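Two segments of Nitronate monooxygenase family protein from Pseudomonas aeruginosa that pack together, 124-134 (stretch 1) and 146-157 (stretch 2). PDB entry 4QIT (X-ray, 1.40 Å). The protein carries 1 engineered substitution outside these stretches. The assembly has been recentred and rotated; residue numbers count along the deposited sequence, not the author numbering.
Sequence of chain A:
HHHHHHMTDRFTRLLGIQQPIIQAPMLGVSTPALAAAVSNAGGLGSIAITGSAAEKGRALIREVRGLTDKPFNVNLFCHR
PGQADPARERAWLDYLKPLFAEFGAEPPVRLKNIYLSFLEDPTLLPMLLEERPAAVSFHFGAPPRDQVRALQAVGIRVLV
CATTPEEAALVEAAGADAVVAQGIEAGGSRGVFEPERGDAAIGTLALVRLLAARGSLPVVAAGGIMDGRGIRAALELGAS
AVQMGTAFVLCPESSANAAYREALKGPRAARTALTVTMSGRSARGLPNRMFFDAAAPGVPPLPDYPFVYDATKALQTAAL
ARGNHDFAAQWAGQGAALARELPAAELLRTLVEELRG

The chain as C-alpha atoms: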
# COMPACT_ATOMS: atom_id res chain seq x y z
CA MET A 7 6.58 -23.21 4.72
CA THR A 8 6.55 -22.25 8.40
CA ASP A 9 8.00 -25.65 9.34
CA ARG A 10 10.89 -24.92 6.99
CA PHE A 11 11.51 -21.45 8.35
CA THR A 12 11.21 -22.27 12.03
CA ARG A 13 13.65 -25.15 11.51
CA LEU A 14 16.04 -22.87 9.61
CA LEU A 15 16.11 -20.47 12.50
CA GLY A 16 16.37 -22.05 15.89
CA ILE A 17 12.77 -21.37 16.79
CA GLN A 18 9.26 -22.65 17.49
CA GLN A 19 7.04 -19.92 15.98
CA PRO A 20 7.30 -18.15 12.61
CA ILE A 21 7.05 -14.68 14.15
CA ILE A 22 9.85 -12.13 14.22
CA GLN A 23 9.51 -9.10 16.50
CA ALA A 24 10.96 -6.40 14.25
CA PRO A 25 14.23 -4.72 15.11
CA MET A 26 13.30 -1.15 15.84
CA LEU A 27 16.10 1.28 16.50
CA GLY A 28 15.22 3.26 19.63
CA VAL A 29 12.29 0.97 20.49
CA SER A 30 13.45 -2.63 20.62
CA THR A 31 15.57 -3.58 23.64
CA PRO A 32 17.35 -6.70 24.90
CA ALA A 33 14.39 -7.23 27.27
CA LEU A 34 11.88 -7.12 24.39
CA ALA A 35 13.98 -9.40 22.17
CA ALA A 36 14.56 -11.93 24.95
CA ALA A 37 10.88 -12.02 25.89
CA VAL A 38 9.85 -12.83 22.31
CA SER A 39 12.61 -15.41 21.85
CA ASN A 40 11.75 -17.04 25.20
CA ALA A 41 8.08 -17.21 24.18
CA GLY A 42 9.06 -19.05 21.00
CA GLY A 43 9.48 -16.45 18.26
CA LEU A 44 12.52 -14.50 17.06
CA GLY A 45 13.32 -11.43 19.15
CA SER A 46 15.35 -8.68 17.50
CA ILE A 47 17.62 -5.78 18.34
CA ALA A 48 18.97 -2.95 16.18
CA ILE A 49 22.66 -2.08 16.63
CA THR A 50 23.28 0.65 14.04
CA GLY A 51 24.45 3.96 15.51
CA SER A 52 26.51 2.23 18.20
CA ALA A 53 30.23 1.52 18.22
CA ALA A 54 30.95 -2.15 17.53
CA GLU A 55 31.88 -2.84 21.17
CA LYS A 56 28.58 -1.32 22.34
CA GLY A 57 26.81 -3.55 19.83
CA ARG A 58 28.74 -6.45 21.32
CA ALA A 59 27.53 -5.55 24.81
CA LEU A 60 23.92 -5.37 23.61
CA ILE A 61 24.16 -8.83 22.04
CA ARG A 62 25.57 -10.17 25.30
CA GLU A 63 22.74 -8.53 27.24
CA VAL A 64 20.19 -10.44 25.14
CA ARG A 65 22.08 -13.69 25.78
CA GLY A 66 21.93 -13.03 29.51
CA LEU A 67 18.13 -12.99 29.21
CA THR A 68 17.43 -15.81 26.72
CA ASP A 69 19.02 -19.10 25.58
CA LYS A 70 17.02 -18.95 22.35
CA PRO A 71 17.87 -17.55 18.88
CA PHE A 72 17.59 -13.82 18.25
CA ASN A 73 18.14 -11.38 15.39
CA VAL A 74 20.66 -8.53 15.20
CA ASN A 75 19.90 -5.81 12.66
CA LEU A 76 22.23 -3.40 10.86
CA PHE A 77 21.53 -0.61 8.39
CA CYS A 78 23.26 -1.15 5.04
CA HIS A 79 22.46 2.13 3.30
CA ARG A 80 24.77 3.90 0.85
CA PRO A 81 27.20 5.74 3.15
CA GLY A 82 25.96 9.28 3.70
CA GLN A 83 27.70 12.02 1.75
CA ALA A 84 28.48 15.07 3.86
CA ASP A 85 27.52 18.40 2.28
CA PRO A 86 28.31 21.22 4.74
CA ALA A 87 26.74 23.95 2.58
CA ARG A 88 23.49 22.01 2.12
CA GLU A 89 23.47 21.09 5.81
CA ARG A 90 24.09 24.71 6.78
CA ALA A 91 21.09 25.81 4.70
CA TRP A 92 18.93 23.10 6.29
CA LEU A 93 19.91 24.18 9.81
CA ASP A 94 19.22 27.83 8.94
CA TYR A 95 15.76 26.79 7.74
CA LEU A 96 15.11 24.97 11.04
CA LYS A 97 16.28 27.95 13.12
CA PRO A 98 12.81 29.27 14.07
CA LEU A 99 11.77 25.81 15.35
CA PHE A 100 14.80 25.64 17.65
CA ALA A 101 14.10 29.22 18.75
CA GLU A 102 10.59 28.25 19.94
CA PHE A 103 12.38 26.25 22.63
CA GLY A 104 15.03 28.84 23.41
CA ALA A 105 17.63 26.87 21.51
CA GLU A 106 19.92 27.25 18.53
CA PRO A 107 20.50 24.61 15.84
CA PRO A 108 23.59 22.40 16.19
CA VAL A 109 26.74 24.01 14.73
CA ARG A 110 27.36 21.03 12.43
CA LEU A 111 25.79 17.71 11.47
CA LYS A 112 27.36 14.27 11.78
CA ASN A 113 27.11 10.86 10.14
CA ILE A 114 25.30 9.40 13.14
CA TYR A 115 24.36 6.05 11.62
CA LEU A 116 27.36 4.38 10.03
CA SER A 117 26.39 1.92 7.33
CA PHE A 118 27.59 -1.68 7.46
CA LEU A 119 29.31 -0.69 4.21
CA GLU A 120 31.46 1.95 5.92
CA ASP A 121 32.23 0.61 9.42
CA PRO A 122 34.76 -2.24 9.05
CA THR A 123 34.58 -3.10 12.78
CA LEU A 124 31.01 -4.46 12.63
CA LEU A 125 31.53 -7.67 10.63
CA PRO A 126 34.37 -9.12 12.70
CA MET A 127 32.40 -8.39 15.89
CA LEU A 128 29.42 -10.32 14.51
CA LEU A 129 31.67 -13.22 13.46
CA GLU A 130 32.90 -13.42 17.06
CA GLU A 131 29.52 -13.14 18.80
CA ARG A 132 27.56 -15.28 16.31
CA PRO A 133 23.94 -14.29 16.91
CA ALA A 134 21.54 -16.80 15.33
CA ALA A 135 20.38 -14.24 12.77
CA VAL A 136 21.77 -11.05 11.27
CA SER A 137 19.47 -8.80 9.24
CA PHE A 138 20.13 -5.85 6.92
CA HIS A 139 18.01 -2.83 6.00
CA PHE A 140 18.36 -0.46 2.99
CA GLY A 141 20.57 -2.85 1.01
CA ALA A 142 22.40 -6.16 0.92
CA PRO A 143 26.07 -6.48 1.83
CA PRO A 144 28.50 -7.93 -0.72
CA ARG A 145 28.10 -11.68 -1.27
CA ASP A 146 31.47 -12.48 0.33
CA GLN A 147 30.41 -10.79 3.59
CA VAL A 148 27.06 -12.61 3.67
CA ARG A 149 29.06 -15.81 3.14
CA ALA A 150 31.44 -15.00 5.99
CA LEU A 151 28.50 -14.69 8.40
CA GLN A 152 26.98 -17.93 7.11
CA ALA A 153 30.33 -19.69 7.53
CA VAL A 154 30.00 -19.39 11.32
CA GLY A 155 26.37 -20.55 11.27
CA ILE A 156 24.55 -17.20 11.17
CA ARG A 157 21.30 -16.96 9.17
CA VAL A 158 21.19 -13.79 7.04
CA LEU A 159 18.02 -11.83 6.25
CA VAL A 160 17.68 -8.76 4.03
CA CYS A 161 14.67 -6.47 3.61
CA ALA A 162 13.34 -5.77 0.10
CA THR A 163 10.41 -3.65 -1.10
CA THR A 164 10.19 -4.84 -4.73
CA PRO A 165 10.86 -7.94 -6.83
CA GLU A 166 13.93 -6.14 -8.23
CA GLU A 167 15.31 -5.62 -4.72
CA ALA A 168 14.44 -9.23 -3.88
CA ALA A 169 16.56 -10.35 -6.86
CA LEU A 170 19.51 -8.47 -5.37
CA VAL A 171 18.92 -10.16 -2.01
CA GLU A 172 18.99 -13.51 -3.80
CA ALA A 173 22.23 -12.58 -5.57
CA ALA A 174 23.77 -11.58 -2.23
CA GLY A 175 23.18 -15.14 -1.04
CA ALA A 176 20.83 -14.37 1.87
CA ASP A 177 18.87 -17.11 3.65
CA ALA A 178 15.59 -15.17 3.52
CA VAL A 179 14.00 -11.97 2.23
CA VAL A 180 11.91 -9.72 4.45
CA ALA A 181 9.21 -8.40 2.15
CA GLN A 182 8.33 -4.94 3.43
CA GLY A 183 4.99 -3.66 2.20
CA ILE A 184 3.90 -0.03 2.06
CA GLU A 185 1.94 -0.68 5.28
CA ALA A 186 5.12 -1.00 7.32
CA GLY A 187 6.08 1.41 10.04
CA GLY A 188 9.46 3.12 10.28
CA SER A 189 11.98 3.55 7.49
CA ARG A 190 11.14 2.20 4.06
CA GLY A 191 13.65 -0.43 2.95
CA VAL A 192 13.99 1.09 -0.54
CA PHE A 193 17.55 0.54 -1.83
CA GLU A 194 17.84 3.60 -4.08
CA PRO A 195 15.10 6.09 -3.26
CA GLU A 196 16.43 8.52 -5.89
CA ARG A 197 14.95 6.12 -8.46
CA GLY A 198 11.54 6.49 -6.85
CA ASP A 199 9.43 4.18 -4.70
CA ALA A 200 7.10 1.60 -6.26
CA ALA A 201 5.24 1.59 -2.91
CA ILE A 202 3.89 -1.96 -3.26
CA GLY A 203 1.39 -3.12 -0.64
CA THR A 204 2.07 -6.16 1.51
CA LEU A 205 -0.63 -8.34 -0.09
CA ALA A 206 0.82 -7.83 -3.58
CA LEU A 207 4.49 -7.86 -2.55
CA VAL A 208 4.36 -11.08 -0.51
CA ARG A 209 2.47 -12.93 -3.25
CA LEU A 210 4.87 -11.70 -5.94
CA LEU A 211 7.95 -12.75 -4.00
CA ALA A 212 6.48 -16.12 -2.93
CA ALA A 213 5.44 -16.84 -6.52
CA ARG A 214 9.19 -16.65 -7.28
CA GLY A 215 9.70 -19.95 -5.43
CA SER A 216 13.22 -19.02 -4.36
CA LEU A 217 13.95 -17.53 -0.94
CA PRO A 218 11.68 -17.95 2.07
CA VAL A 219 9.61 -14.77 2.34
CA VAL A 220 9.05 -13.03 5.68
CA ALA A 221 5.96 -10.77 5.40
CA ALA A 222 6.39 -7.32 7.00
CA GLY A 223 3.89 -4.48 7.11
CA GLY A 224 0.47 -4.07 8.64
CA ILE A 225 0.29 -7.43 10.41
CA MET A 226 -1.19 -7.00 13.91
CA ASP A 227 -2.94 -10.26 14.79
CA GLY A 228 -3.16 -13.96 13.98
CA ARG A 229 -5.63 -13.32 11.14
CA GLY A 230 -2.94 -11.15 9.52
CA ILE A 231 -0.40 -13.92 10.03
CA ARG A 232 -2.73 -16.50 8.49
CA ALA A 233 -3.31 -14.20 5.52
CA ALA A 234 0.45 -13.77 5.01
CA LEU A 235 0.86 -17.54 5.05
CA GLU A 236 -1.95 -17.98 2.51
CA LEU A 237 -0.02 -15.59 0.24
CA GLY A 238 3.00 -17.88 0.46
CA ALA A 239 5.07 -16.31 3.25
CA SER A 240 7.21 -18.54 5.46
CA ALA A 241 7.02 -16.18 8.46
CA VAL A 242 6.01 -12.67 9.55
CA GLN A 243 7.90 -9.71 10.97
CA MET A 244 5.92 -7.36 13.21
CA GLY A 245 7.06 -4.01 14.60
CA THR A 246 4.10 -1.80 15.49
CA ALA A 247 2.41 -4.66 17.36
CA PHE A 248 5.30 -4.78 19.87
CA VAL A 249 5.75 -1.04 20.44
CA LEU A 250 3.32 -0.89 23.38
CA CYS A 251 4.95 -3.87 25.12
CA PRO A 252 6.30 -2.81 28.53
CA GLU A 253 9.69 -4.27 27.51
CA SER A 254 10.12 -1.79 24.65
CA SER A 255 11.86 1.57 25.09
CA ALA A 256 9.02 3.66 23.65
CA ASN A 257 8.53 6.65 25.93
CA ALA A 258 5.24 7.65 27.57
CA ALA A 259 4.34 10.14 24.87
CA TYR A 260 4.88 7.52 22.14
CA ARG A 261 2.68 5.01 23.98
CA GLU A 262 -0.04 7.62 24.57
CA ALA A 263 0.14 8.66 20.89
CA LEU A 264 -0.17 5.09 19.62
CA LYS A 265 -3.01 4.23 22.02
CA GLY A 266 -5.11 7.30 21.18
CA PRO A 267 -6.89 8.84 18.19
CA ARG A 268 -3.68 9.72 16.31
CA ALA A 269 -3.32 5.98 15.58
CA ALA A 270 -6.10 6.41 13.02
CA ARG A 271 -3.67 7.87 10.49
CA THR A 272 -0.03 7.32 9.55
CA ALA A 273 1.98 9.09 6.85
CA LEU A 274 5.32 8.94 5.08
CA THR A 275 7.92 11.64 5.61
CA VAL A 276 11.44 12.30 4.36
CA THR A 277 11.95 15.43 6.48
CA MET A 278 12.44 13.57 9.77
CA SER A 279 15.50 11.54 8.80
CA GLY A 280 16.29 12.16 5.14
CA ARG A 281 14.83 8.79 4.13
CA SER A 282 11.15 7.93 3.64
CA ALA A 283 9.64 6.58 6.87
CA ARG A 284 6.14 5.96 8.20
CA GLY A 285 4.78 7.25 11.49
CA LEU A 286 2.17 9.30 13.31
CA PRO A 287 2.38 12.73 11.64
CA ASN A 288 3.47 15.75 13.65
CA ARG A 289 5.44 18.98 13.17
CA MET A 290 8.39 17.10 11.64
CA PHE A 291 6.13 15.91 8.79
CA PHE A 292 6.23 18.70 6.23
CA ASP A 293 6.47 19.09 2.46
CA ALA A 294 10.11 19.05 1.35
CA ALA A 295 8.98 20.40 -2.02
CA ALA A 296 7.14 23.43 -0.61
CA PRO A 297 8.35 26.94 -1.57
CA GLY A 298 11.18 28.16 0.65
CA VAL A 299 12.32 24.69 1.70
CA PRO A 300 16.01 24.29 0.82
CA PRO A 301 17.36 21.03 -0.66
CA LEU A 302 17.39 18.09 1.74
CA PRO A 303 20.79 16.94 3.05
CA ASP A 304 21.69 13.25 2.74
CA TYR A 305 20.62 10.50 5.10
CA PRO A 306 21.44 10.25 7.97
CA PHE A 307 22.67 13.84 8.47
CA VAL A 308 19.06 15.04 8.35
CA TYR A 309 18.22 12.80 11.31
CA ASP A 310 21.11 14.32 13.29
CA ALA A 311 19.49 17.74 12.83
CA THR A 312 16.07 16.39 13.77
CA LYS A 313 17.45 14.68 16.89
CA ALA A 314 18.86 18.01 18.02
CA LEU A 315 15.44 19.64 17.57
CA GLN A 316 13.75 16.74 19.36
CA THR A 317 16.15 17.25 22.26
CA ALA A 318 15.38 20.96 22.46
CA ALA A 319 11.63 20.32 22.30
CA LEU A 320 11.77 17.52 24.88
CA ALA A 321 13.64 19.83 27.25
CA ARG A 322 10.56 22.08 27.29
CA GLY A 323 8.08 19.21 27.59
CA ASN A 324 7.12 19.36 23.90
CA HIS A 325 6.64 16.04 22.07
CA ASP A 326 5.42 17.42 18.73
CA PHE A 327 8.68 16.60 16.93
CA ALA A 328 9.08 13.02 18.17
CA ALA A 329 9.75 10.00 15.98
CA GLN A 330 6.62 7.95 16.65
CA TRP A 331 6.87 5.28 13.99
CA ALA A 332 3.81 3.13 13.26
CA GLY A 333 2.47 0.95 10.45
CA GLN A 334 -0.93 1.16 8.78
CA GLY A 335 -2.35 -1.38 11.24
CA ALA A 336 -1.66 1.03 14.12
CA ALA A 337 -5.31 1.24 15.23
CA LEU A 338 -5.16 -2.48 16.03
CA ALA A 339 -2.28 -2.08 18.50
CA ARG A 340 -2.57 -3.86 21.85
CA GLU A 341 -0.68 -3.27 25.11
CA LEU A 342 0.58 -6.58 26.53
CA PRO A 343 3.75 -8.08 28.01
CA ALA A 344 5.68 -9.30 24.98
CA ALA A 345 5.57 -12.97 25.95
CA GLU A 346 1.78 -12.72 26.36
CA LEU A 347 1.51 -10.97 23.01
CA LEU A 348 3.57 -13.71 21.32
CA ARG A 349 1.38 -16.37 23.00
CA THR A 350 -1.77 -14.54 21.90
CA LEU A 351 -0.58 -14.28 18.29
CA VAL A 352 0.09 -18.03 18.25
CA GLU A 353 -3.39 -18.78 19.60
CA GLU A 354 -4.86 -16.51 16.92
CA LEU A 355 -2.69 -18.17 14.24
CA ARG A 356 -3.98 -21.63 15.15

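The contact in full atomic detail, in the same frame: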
# COMPACT_ATOMS: atom_id res chain seq x y z
N LEU A 124 32.26 -3.77 12.34
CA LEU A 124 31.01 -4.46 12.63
C LEU A 124 31.04 -5.95 12.28
O LEU A 124 30.66 -6.79 13.10
CB LEU A 124 29.84 -3.76 11.94
CG LEU A 124 29.54 -2.36 12.49
CD1 LEU A 124 28.54 -1.62 11.62
CD2 LEU A 124 29.06 -2.44 13.95
N LEU A 125 31.48 -6.28 11.07
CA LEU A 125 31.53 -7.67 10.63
C LEU A 125 32.38 -8.59 11.52
O LEU A 125 31.91 -9.65 11.93
CB LEU A 125 31.97 -7.77 9.16
CG LEU A 125 32.15 -9.17 8.56
CD1 LEU A 125 30.86 -9.98 8.66
CD2 LEU A 125 32.61 -9.08 7.12
N PRO A 126 33.63 -8.20 11.83
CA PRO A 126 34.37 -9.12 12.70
C PRO A 126 33.74 -9.29 14.08
O PRO A 126 33.83 -10.38 14.65
CB PRO A 126 35.76 -8.48 12.80
CG PRO A 126 35.58 -7.06 12.37
CD PRO A 126 34.47 -7.08 11.38
N MET A 127 33.11 -8.25 14.62
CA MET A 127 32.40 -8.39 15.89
C MET A 127 31.26 -9.42 15.80
O MET A 127 31.09 -10.25 16.69
CB MET A 127 31.88 -7.04 16.39
CG MET A 127 31.17 -7.10 17.73
SD MET A 127 29.42 -7.54 17.65
CE MET A 127 28.72 -6.08 16.89
N LEU A 128 30.50 -9.36 14.71
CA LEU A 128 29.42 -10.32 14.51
C LEU A 128 29.94 -11.75 14.34
O LEU A 128 29.30 -12.71 14.79
CB LEU A 128 28.55 -9.92 13.31
CG LEU A 128 27.76 -8.61 13.44
CD1 LEU A 128 27.11 -8.26 12.11
CD2 LEU A 128 26.71 -8.71 14.54
N LEU A 129 31.09 -11.90 13.68
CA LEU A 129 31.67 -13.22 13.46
C LEU A 129 32.14 -13.82 14.79
O LEU A 129 32.15 -15.05 14.95
CB LEU A 129 32.83 -13.14 12.46
CG LEU A 129 32.45 -12.73 11.03
CD1 LEU A 129 33.70 -12.60 10.17
CD2 LEU A 129 31.48 -13.72 10.42
N GLU A 130 32.50 -12.97 15.73
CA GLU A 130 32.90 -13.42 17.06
C GLU A 130 31.69 -13.80 17.92
O GLU A 130 31.68 -14.85 18.58
CB GLU A 130 33.70 -12.34 17.78
CG GLU A 130 35.07 -12.04 17.19
CD GLU A 130 35.72 -10.84 17.85
OE1 GLU A 130 36.85 -10.99 18.38
OE2 GLU A 130 35.12 -9.75 17.83
N GLU A 131 30.67 -12.95 17.92
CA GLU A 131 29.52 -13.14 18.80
C GLU A 131 28.50 -14.16 18.29
O GLU A 131 27.80 -14.79 19.08
CB GLU A 131 28.83 -11.80 19.09
CG GLU A 131 29.69 -10.78 19.82
CD GLU A 131 30.25 -11.30 21.14
OE1 GLU A 131 29.50 -11.93 21.92
OE2 GLU A 131 31.45 -11.08 21.40
N ARG A 132 28.43 -14.30 16.97
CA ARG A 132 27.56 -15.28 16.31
C ARG A 132 26.11 -15.32 16.81
O ARG A 132 25.65 -16.34 17.33
CB ARG A 132 28.17 -16.68 16.41
CG ARG A 132 29.59 -16.74 15.87
CD ARG A 132 30.17 -18.15 15.91
NE ARG A 132 31.63 -18.12 15.78
CZ ARG A 132 32.37 -19.11 15.29
NH1 ARG A 132 31.79 -20.23 14.88
NH2 ARG A 132 33.69 -18.98 15.21
N PRO A 133 25.37 -14.21 16.65
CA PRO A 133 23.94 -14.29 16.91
C PRO A 133 23.31 -15.24 15.90
O PRO A 133 23.87 -15.44 14.82
CB PRO A 133 23.46 -12.85 16.68
CG PRO A 133 24.46 -12.25 15.75
CD PRO A 133 25.77 -12.90 16.10
N ALA A 134 22.17 -15.84 16.23
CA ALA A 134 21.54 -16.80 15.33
C ALA A 134 21.17 -16.18 13.99
O ALA A 134 21.27 -16.84 12.95
CB ALA A 134 20.32 -17.42 15.99
N ASP A 146 30.39 -11.88 -0.46
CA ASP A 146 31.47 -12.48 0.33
C ASP A 146 31.30 -12.22 1.83
O ASP A 146 31.73 -13.03 2.65
CB ASP A 146 32.84 -12.01 -0.14
CG ASP A 146 33.13 -10.56 0.22
OD1 ASP A 146 32.34 -9.68 -0.17
OD2 ASP A 146 34.14 -10.31 0.91
N GLN A 147 30.69 -11.09 2.19
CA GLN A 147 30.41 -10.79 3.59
C GLN A 147 29.24 -11.60 4.14
O GLN A 147 29.30 -12.09 5.26
CB GLN A 147 30.18 -9.29 3.78
CG GLN A 147 31.41 -8.46 3.45
CD GLN A 147 31.18 -6.99 3.68
OE1 GLN A 147 30.47 -6.59 4.60
NE2 GLN A 147 31.78 -6.16 2.83
N VAL A 148 28.18 -11.74 3.33
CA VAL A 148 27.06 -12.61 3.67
C VAL A 148 27.57 -14.03 3.91
O VAL A 148 27.18 -14.68 4.87
CB VAL A 148 26.00 -12.64 2.55
CG1 VAL A 148 24.91 -13.65 2.85
CG2 VAL A 148 25.40 -11.24 2.34
N ARG A 149 28.45 -14.49 3.02
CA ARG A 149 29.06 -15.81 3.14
C ARG A 149 29.87 -15.99 4.42
O ARG A 149 29.82 -17.04 5.06
CB ARG A 149 29.97 -16.08 1.94
CG ARG A 149 29.22 -16.34 0.64
CD ARG A 149 28.33 -17.56 0.73
NE ARG A 149 27.51 -17.72 -0.46
CZ ARG A 149 26.47 -18.55 -0.55
NH1 ARG A 149 26.13 -19.29 0.49
NH2 ARG A 149 25.77 -18.63 -1.68
N ALA A 150 30.63 -14.96 4.78
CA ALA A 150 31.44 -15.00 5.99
C ALA A 150 30.58 -15.21 7.24
O ALA A 150 30.94 -15.98 8.13
CB ALA A 150 32.27 -13.74 6.11
N LEU A 151 29.44 -14.52 7.30
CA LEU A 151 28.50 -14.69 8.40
C LEU A 151 27.93 -16.11 8.41
O LEU A 151 27.83 -16.75 9.46
CB LEU A 151 27.37 -13.67 8.30
CG LEU A 151 27.76 -12.21 8.49
CD1 LEU A 151 26.71 -11.27 7.91
CD2 LEU A 151 27.98 -11.91 9.96
N GLN A 152 27.57 -16.60 7.24
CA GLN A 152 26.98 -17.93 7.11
C GLN A 152 27.99 -19.01 7.49
O GLN A 152 27.61 -20.07 8.00
CB GLN A 152 26.43 -18.12 5.70
CG GLN A 152 25.17 -17.27 5.43
CD GLN A 152 24.81 -17.16 3.96
OE1 GLN A 152 25.69 -17.15 3.09
NE2 GLN A 152 23.52 -17.04 3.67
N ALA A 153 29.27 -18.73 7.25
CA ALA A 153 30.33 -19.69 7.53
C ALA A 153 30.43 -20.04 9.02
O ALA A 153 30.89 -21.13 9.38
CB ALA A 153 31.67 -19.15 7.03
N VAL A 154 30.00 -19.13 9.89
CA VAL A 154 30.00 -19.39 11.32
C VAL A 154 28.58 -19.70 11.83
O VAL A 154 28.32 -19.64 13.04
CB VAL A 154 30.64 -18.25 12.14
CG1 VAL A 154 32.12 -18.11 11.78
CG2 VAL A 154 29.92 -16.94 11.90
N GLY A 155 27.68 -20.03 10.91
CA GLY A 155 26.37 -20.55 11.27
C GLY A 155 25.24 -19.54 11.34
O GLY A 155 24.10 -19.91 11.60
N ILE A 156 25.56 -18.27 11.10
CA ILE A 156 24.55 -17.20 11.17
C ILE A 156 23.59 -17.24 9.97
O ILE A 156 24.02 -17.41 8.83
CB ILE A 156 25.24 -15.82 11.22
CG1 ILE A 156 26.20 -15.73 12.40
CG2 ILE A 156 24.19 -14.69 11.25
CD1 ILE A 156 27.16 -14.56 12.34
N ARG A 157 22.29 -17.11 10.24
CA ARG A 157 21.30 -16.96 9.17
C ARG A 157 21.20 -15.48 8.80
O ARG A 157 21.13 -14.63 9.68
CB ARG A 157 19.93 -17.47 9.60
CG ARG A 157 19.91 -18.90 10.11
CD ARG A 157 20.42 -19.87 9.07
NE ARG A 157 20.19 -21.25 9.48
CZ ARG A 157 20.81 -22.30 8.97
NH1 ARG A 157 21.73 -22.14 8.02
NH2 ARG A 157 20.53 -23.52 9.40
O HOH W 1 21.75 -19.49 13.08

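The contact is chiefly apolar and buries 553 Å², summed over both sides. Helices 124-131 and 146-153 run nearly parallel, their N-to-C directions 20° apart and their axes 9.6 Å apart at closest approach. The backbones converge along the chain: CA–CA separations fall from 7.8 Å (Leu-125 to Gln-147) through 6.1 Å (Leu-129 to Leu-151) to 5.2 Å (Ala-134 to Ile-156).

Among the helical side chains, Leu-151 is the hub. Its CD2 lies 3.7 Å from Leu-125 CD1, 3.9 Å from Leu-128 CB and 4.0 Å from Leu-129 CD2, so a single methyl of this branched side chain meets three leucines. Leu-125 points toward the second helix with chi1 t and also meets the aliphatic part of Gln-147 (CD2 to CG, 3.9 Å). Leu-129 starts sideways, but its m,t rotamer carries CD2 to 3.3 Å from Ala-150 O and 3.9 Å from Val-154 CG2. Ala-150 points its CB toward the first helix, where it lies 4.4 Å from Leu-129 CD2, a further apolar contact.

Beyond the helices, Ile-156 places CD1 3.7 Å from Leu-128 O and 4.3 Å from Pro-133 CD, joining the helix end to the following loop. Arg-132, with positive phi, leaves the helical conformation; Val-154 CB lies over one face of its guanidinium, 3.6 Å from NH1. A weak hydrogen bond from Arg-132 NE to Leu-129 O (3.2 Å, 128°) ties this side chain back to its own helix. Gly-155 suits its turn because at phi/psi 95/-2 a CB would jam against the preceding carbonyl O.

Direct polar pairing is confined to the backbone: Arg-157 N donates to Ala-134 O at 2.9 Å and a nearly linear 170°. One water bridges the same ends, donating to Ala-134 O (2.7 Å from the water O) and to Gly-155 O (2.8 Å from the water O).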